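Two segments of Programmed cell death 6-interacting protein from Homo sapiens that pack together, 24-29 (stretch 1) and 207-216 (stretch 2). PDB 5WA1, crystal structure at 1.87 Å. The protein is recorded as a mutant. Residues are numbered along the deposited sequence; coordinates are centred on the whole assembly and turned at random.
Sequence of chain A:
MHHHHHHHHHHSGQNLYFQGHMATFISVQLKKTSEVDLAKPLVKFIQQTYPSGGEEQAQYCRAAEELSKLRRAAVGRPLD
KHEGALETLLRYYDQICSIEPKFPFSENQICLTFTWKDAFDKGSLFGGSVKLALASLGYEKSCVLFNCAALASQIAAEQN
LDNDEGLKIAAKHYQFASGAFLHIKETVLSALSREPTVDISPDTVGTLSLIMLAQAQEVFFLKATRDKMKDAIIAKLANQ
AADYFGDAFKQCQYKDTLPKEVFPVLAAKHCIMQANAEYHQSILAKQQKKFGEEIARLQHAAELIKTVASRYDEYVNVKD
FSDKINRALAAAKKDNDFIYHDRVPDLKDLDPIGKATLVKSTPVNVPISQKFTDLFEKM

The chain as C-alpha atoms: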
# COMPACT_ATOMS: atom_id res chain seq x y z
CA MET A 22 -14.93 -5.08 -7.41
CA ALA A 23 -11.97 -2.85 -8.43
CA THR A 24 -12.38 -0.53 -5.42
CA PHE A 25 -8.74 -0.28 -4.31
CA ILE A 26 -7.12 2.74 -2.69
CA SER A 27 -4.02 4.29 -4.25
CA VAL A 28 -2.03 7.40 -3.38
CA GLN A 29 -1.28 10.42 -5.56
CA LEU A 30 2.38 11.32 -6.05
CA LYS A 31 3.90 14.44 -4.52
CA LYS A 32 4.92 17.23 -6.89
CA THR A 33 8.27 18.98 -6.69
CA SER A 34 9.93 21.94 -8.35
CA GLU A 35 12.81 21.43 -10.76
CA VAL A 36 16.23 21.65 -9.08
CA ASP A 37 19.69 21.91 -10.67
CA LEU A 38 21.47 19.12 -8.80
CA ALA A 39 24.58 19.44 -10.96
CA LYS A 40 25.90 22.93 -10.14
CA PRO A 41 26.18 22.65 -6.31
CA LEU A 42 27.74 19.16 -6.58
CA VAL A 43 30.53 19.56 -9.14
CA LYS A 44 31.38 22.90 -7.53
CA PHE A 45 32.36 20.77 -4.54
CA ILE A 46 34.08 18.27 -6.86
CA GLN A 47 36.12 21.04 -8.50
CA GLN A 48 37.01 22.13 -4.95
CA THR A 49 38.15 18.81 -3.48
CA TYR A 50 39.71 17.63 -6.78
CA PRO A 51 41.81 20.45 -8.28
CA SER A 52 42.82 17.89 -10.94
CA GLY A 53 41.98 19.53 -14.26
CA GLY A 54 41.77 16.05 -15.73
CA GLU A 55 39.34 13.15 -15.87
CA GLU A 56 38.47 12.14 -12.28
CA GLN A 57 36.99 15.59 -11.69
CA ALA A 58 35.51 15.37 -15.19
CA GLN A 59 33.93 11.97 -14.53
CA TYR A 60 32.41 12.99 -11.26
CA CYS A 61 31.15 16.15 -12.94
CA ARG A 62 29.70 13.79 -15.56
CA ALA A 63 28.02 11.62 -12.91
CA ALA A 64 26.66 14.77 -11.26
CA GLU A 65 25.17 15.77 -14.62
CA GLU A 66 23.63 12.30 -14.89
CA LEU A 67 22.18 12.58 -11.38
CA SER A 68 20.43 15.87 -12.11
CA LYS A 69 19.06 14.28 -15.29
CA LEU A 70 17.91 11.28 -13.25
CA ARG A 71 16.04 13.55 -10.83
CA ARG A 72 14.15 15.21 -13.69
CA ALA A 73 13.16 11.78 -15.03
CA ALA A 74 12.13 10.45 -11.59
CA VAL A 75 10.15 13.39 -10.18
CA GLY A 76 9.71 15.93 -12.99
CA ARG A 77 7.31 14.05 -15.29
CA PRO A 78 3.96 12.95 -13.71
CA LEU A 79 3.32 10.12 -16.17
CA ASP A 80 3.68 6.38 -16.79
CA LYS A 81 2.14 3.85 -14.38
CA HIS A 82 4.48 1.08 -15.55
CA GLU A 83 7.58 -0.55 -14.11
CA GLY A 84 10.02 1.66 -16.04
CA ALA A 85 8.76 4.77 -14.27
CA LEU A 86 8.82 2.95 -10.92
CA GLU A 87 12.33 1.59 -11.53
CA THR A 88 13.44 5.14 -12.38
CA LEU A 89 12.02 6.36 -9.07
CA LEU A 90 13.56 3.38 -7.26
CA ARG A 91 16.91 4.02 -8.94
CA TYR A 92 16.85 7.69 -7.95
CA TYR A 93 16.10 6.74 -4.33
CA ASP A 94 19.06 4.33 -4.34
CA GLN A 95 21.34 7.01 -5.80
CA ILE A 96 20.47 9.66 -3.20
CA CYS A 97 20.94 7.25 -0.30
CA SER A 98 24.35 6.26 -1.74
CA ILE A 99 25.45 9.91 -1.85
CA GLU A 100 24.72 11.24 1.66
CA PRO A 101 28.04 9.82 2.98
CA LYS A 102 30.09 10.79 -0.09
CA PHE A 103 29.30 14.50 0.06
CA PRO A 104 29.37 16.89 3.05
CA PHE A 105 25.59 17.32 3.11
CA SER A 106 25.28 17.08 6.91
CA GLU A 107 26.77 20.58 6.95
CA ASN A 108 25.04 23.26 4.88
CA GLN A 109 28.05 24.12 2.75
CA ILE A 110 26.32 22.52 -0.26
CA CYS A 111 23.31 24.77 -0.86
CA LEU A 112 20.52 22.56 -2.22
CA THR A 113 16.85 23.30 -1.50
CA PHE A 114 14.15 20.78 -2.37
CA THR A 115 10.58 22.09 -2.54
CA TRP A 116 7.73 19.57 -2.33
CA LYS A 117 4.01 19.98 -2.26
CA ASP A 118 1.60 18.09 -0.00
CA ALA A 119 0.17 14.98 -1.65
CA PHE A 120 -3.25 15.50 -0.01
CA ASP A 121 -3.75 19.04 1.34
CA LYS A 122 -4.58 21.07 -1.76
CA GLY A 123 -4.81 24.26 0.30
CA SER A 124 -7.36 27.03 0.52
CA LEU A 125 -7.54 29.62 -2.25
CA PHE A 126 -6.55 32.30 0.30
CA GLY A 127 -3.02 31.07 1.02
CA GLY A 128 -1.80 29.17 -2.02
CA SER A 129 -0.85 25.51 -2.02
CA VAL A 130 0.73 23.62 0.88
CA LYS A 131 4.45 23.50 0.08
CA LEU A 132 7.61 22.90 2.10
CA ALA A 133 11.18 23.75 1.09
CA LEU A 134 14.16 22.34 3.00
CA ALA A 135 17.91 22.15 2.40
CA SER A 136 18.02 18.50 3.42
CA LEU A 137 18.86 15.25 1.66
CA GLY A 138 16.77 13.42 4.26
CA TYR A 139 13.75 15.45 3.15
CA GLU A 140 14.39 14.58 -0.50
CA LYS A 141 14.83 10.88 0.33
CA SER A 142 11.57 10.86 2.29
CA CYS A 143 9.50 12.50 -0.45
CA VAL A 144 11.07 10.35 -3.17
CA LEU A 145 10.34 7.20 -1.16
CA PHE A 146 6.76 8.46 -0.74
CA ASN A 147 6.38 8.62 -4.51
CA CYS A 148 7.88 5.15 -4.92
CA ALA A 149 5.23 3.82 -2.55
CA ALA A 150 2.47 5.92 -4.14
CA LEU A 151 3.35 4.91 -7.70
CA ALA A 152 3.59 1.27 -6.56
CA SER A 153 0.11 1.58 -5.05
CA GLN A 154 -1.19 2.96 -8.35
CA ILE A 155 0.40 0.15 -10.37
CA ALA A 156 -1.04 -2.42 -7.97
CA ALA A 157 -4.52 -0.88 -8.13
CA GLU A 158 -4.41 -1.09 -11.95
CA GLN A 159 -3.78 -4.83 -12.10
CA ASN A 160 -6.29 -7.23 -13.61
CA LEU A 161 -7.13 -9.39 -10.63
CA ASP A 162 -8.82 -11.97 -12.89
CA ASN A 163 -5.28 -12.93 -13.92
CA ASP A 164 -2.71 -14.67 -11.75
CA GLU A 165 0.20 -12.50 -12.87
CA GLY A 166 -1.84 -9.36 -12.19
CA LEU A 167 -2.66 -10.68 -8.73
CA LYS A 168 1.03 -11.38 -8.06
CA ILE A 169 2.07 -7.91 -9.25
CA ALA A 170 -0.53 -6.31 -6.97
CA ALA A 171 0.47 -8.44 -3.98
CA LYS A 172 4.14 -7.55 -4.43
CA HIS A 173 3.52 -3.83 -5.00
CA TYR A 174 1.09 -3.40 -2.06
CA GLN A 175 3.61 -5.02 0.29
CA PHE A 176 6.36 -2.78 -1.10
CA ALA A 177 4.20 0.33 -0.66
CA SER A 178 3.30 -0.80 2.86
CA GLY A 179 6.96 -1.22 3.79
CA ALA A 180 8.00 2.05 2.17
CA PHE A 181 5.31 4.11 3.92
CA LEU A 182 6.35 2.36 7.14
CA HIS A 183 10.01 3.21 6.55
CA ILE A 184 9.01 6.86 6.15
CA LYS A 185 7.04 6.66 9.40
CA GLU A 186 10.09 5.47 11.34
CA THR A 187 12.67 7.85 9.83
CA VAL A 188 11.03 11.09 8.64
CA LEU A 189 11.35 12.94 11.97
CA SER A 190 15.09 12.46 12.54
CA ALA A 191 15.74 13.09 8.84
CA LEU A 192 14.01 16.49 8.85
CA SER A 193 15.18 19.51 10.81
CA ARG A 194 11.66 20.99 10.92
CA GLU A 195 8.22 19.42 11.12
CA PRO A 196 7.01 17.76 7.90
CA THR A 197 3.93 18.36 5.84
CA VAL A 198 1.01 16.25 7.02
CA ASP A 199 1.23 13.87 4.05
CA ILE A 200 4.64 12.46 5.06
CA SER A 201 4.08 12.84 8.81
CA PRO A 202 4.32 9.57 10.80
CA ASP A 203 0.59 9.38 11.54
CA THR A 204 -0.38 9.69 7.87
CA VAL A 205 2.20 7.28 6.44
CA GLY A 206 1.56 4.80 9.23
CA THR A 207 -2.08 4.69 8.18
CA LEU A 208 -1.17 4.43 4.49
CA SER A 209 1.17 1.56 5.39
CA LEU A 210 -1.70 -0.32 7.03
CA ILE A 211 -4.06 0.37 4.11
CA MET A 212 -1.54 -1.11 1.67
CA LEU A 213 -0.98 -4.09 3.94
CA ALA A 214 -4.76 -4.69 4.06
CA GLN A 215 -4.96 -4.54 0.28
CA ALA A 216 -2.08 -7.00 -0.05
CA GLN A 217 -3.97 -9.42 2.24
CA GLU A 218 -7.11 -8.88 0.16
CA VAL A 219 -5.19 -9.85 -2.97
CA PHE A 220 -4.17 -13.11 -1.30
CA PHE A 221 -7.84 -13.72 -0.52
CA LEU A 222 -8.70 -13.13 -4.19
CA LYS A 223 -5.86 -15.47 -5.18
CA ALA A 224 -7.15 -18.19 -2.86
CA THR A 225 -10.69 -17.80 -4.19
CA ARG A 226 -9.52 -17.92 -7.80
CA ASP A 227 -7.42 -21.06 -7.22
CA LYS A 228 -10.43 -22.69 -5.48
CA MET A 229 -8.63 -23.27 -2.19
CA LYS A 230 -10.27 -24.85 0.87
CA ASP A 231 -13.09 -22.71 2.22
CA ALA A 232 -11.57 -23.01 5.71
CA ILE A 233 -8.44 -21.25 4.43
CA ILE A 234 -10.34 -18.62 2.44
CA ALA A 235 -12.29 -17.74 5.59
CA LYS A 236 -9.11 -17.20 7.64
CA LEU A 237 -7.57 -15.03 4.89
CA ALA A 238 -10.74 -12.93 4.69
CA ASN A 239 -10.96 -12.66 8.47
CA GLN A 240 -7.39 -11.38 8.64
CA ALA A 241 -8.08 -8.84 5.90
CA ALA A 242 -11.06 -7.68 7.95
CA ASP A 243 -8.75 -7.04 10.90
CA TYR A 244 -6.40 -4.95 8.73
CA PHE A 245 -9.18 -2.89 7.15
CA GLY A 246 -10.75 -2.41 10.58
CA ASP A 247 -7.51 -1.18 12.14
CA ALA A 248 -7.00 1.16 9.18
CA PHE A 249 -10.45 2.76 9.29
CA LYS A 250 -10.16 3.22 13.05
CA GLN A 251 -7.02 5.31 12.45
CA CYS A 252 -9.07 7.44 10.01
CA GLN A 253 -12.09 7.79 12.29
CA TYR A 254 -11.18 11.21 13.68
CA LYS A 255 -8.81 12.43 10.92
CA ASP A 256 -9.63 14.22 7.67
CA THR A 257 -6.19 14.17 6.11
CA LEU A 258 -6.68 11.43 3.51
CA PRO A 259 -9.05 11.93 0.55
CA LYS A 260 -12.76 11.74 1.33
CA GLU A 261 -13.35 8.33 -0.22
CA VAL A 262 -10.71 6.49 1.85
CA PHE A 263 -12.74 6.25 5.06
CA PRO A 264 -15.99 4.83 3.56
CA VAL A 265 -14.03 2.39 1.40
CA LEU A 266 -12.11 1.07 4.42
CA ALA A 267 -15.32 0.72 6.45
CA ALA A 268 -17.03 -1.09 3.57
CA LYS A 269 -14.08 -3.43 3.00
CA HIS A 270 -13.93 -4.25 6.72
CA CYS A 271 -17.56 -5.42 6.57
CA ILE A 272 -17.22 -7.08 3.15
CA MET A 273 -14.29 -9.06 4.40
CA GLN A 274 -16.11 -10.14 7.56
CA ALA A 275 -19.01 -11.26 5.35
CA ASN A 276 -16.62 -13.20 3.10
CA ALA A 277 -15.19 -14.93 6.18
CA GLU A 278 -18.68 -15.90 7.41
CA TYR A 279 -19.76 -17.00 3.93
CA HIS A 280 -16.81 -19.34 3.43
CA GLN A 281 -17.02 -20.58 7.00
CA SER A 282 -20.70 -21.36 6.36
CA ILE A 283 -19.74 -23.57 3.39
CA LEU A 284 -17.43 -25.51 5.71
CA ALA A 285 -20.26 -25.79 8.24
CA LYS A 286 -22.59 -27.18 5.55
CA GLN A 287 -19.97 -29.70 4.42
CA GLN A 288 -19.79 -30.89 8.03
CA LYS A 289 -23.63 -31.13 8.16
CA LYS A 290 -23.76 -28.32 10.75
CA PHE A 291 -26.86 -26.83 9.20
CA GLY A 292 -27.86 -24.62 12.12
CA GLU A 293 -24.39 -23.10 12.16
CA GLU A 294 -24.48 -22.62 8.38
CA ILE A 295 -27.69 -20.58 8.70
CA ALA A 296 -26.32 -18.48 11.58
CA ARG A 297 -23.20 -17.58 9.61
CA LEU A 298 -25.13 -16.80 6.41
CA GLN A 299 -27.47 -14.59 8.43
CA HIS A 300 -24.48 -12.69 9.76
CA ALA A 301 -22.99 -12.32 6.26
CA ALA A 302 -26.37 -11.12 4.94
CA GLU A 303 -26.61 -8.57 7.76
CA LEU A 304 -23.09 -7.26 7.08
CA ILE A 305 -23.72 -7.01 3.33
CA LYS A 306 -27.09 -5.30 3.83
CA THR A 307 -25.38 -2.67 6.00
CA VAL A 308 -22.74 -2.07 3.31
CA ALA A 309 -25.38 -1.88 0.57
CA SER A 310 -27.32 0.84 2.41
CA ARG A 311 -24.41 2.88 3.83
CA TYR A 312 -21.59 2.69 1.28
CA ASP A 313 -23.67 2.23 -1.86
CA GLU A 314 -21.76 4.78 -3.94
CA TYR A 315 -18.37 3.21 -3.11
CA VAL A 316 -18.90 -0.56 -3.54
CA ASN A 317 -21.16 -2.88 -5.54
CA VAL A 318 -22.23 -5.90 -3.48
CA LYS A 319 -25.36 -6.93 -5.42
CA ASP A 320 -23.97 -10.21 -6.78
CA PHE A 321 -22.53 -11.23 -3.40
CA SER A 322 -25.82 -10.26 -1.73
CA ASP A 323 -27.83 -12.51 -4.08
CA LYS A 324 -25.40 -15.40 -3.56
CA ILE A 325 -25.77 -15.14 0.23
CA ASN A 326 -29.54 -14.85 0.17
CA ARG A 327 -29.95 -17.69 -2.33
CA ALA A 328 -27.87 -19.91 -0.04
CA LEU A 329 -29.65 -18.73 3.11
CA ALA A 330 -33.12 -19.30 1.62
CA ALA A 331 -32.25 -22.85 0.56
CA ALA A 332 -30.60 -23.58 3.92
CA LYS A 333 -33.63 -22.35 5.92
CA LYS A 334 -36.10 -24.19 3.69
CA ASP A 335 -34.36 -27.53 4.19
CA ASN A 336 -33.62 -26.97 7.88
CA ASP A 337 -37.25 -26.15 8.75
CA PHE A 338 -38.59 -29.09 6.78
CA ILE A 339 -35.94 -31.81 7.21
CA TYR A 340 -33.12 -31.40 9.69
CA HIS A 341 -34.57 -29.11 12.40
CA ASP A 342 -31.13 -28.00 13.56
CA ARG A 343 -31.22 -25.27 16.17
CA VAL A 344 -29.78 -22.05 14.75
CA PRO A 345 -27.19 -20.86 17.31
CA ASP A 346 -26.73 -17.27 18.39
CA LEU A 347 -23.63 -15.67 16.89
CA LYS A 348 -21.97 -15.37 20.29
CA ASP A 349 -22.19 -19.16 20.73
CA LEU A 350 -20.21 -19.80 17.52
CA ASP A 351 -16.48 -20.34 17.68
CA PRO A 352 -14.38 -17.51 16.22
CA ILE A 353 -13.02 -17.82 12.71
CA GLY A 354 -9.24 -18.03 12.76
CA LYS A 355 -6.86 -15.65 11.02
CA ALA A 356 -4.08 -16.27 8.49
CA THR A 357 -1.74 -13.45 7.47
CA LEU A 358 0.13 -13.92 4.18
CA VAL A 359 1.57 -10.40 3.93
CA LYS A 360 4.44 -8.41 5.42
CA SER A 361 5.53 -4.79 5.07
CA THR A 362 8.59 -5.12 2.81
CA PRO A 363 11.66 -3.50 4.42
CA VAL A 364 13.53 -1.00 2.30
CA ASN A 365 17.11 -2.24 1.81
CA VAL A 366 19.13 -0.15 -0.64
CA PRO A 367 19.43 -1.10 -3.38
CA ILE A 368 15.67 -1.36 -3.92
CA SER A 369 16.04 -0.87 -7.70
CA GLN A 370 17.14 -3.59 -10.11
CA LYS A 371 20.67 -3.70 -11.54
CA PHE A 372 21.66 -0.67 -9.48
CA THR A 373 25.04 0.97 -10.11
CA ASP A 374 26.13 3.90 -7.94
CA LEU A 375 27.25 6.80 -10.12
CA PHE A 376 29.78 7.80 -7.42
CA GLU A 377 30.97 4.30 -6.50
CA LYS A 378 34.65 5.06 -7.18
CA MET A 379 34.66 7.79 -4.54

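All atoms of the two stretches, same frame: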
# COMPACT_ATOMS: atom_id res chain seq x y z
N THR A 24 -12.23 -1.68 -6.31
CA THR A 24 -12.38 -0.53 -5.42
C THR A 24 -11.18 -0.37 -4.50
O THR A 24 -11.34 -0.28 -3.28
CB THR A 24 -13.66 -0.66 -4.59
OG1 THR A 24 -13.63 -1.90 -3.87
CG2 THR A 24 -14.89 -0.64 -5.48
N PHE A 25 -9.99 -0.32 -5.07
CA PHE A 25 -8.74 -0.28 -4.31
C PHE A 25 -8.25 1.16 -4.16
O PHE A 25 -8.44 2.00 -5.03
CB PHE A 25 -7.67 -1.13 -5.00
CG PHE A 25 -7.86 -2.61 -4.78
CD1 PHE A 25 -8.66 -3.35 -5.64
CD2 PHE A 25 -7.26 -3.25 -3.71
CE1 PHE A 25 -8.85 -4.71 -5.43
CE2 PHE A 25 -7.44 -4.60 -3.49
CZ PHE A 25 -8.24 -5.33 -4.36
N ILE A 26 -7.64 1.42 -3.02
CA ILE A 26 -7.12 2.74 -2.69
C ILE A 26 -5.70 2.84 -3.21
O ILE A 26 -4.89 1.92 -3.02
CB ILE A 26 -7.18 2.99 -1.18
CG1 ILE A 26 -8.63 2.97 -0.69
CG2 ILE A 26 -6.50 4.33 -0.82
CD1 ILE A 26 -8.75 2.78 0.81
N SER A 27 -5.38 3.95 -3.88
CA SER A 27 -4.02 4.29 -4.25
C SER A 27 -3.76 5.74 -3.86
O SER A 27 -4.67 6.49 -3.51
CB SER A 27 -3.77 4.08 -5.75
OG SER A 27 -4.63 4.89 -6.52
N VAL A 28 -2.49 6.13 -3.91
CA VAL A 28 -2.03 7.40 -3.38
C VAL A 28 -1.47 8.23 -4.53
O VAL A 28 -0.72 7.72 -5.36
CB VAL A 28 -0.97 7.19 -2.28
CG1 VAL A 28 -0.51 8.52 -1.70
CG2 VAL A 28 -1.52 6.28 -1.19
N GLN A 29 -1.84 9.51 -4.57
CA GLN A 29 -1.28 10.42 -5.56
C GLN A 29 0.17 10.77 -5.21
O GLN A 29 0.55 10.83 -4.04
CB GLN A 29 -2.12 11.70 -5.66
CG GLN A 29 -3.53 11.46 -6.17
CD GLN A 29 -3.55 10.98 -7.62
OE1 GLN A 29 -3.70 9.78 -7.88
NE2 GLN A 29 -3.40 11.90 -8.56
N THR A 207 -0.77 5.15 8.61
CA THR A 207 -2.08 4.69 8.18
C THR A 207 -2.03 4.19 6.74
O THR A 207 -2.61 3.14 6.42
CB THR A 207 -3.13 5.80 8.33
OG1 THR A 207 -3.29 6.10 9.72
CG2 THR A 207 -4.48 5.36 7.76
N LEU A 208 -1.34 4.91 5.86
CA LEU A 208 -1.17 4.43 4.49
C LEU A 208 -0.48 3.07 4.47
O LEU A 208 -0.82 2.21 3.64
CB LEU A 208 -0.35 5.43 3.67
CG LEU A 208 -1.03 6.79 3.44
CD1 LEU A 208 -0.06 7.76 2.77
CD2 LEU A 208 -2.27 6.60 2.58
N SER A 209 0.50 2.86 5.35
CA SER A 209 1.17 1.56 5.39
C SER A 209 0.18 0.45 5.71
O SER A 209 0.21 -0.63 5.10
CB SER A 209 2.29 1.59 6.42
OG SER A 209 2.91 0.33 6.54
N LEU A 210 -0.70 0.69 6.68
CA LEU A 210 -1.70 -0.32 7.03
C LEU A 210 -2.71 -0.54 5.91
O LEU A 210 -3.13 -1.67 5.65
CB LEU A 210 -2.39 0.08 8.32
CG LEU A 210 -3.45 -0.87 8.86
CD1 LEU A 210 -2.93 -2.30 8.90
CD2 LEU A 210 -3.86 -0.39 10.23
N ILE A 211 -3.13 0.53 5.22
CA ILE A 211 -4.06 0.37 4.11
C ILE A 211 -3.46 -0.53 3.03
O ILE A 211 -4.14 -1.41 2.48
CB ILE A 211 -4.45 1.75 3.54
CG1 ILE A 211 -5.27 2.54 4.55
CG2 ILE A 211 -5.20 1.58 2.21
CD1 ILE A 211 -5.49 4.01 4.16
N MET A 212 -2.19 -0.30 2.69
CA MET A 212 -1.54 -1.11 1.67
C MET A 212 -1.36 -2.55 2.14
O MET A 212 -1.47 -3.48 1.34
CB MET A 212 -0.17 -0.51 1.31
CG MET A 212 -0.25 0.90 0.72
SD MET A 212 -1.24 0.97 -0.79
CE MET A 212 -2.15 2.50 -0.58
N LEU A 213 -1.07 -2.74 3.42
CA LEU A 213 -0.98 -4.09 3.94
C LEU A 213 -2.33 -4.81 3.86
O LEU A 213 -2.39 -5.99 3.49
CB LEU A 213 -0.46 -4.08 5.37
CG LEU A 213 -0.02 -5.44 5.91
CD1 LEU A 213 1.29 -5.87 5.27
CD2 LEU A 213 0.10 -5.39 7.42
N ALA A 214 -3.42 -4.11 4.19
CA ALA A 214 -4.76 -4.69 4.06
C ALA A 214 -5.05 -5.08 2.62
O ALA A 214 -5.65 -6.13 2.36
CB ALA A 214 -5.82 -3.70 4.54
N GLN A 215 -4.65 -4.24 1.67
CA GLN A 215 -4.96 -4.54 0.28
C GLN A 215 -4.12 -5.69 -0.22
O GLN A 215 -4.60 -6.50 -1.03
CB GLN A 215 -4.82 -3.27 -0.56
CG GLN A 215 -5.94 -2.30 -0.17
CD GLN A 215 -6.04 -1.02 -0.98
OE1 GLN A 215 -7.14 -0.47 -1.11
NE2 GLN A 215 -4.92 -0.51 -1.49
N ALA A 216 -2.88 -5.82 0.27
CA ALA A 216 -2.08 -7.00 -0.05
C ALA A 216 -2.76 -8.27 0.46
O ALA A 216 -2.84 -9.26 -0.27
CB ALA A 216 -0.68 -6.86 0.55
O HOH W 1 -9.77 -0.87 -0.88

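What fills the apolar centre of the contact? I26 and V28, two residues apart on an extended segment without regular secondary structure, both send their CA-to-CB bonds toward the helix that runs through 207-216, while S27 between them points away. I26 CD1 lies 4.0 Å from I211 CG2, and V28 CG2 lies 3.9 Å from both L208 CD2 and M212 CE. These are ordinary van der Waals distances, and all five of these apolar residues are buried. Branched aliphatic side chains suit such a place because they fill space close to the backbone and bring no polar group of their own that would need a partner.

How does the helix present a matching surface? L208, I211, M212 and Q215 follow one another at intervals of three, one and three residues, so they fall on one side of the helix, whose backbone is held by i to i+4 hydrogen bonds such as Q215 N to I211 O at 3.0 Å. I211 points toward the segment. L208 and M212 leave the helix sideways, but their ends come nearer. The flexible, unbranched methionine is well suited to this: with chi1 and chi2 both m and chi3 at 140°, M212 CE reaches V28 and lies 3.7 Å from I26 O, a packing contact against the backbone.

What fixes the segment in position along the helix? The side-chain amide of Q215 binds both backbone polar groups of I26. I26 N donates to Q215 OE1 at 2.7 Å, and Q215 NE2 donates to I26 O at 2.9 Å; the N-H...acceptor angles, 172° and 176°, are nearly straight. A glutamine amide carries an acceptor and a donor side by side, just what the NH and CO of one extended residue require. With chi1 m and chi2 t, the chain extends far enough to reach them, and the pairing satisfies polar groups that lie buried beside aliphatic side chains.

What happens at the polar edge? F25 points sideways and sets the edge of its ring beside the same amide, with F25 CD2 3.7 Å from Q215 CD, so that the aromatic group covers part of the glutamine without stacking on it. Beyond lies a water that donates to Q215 OE1 at 2.7 Å and to T24 O at 2.9 Å. Q215 OE1 thus accepts from both I26 N and the water, and the water links T24 to the helix although the side chain of T24 makes no contact with the helix.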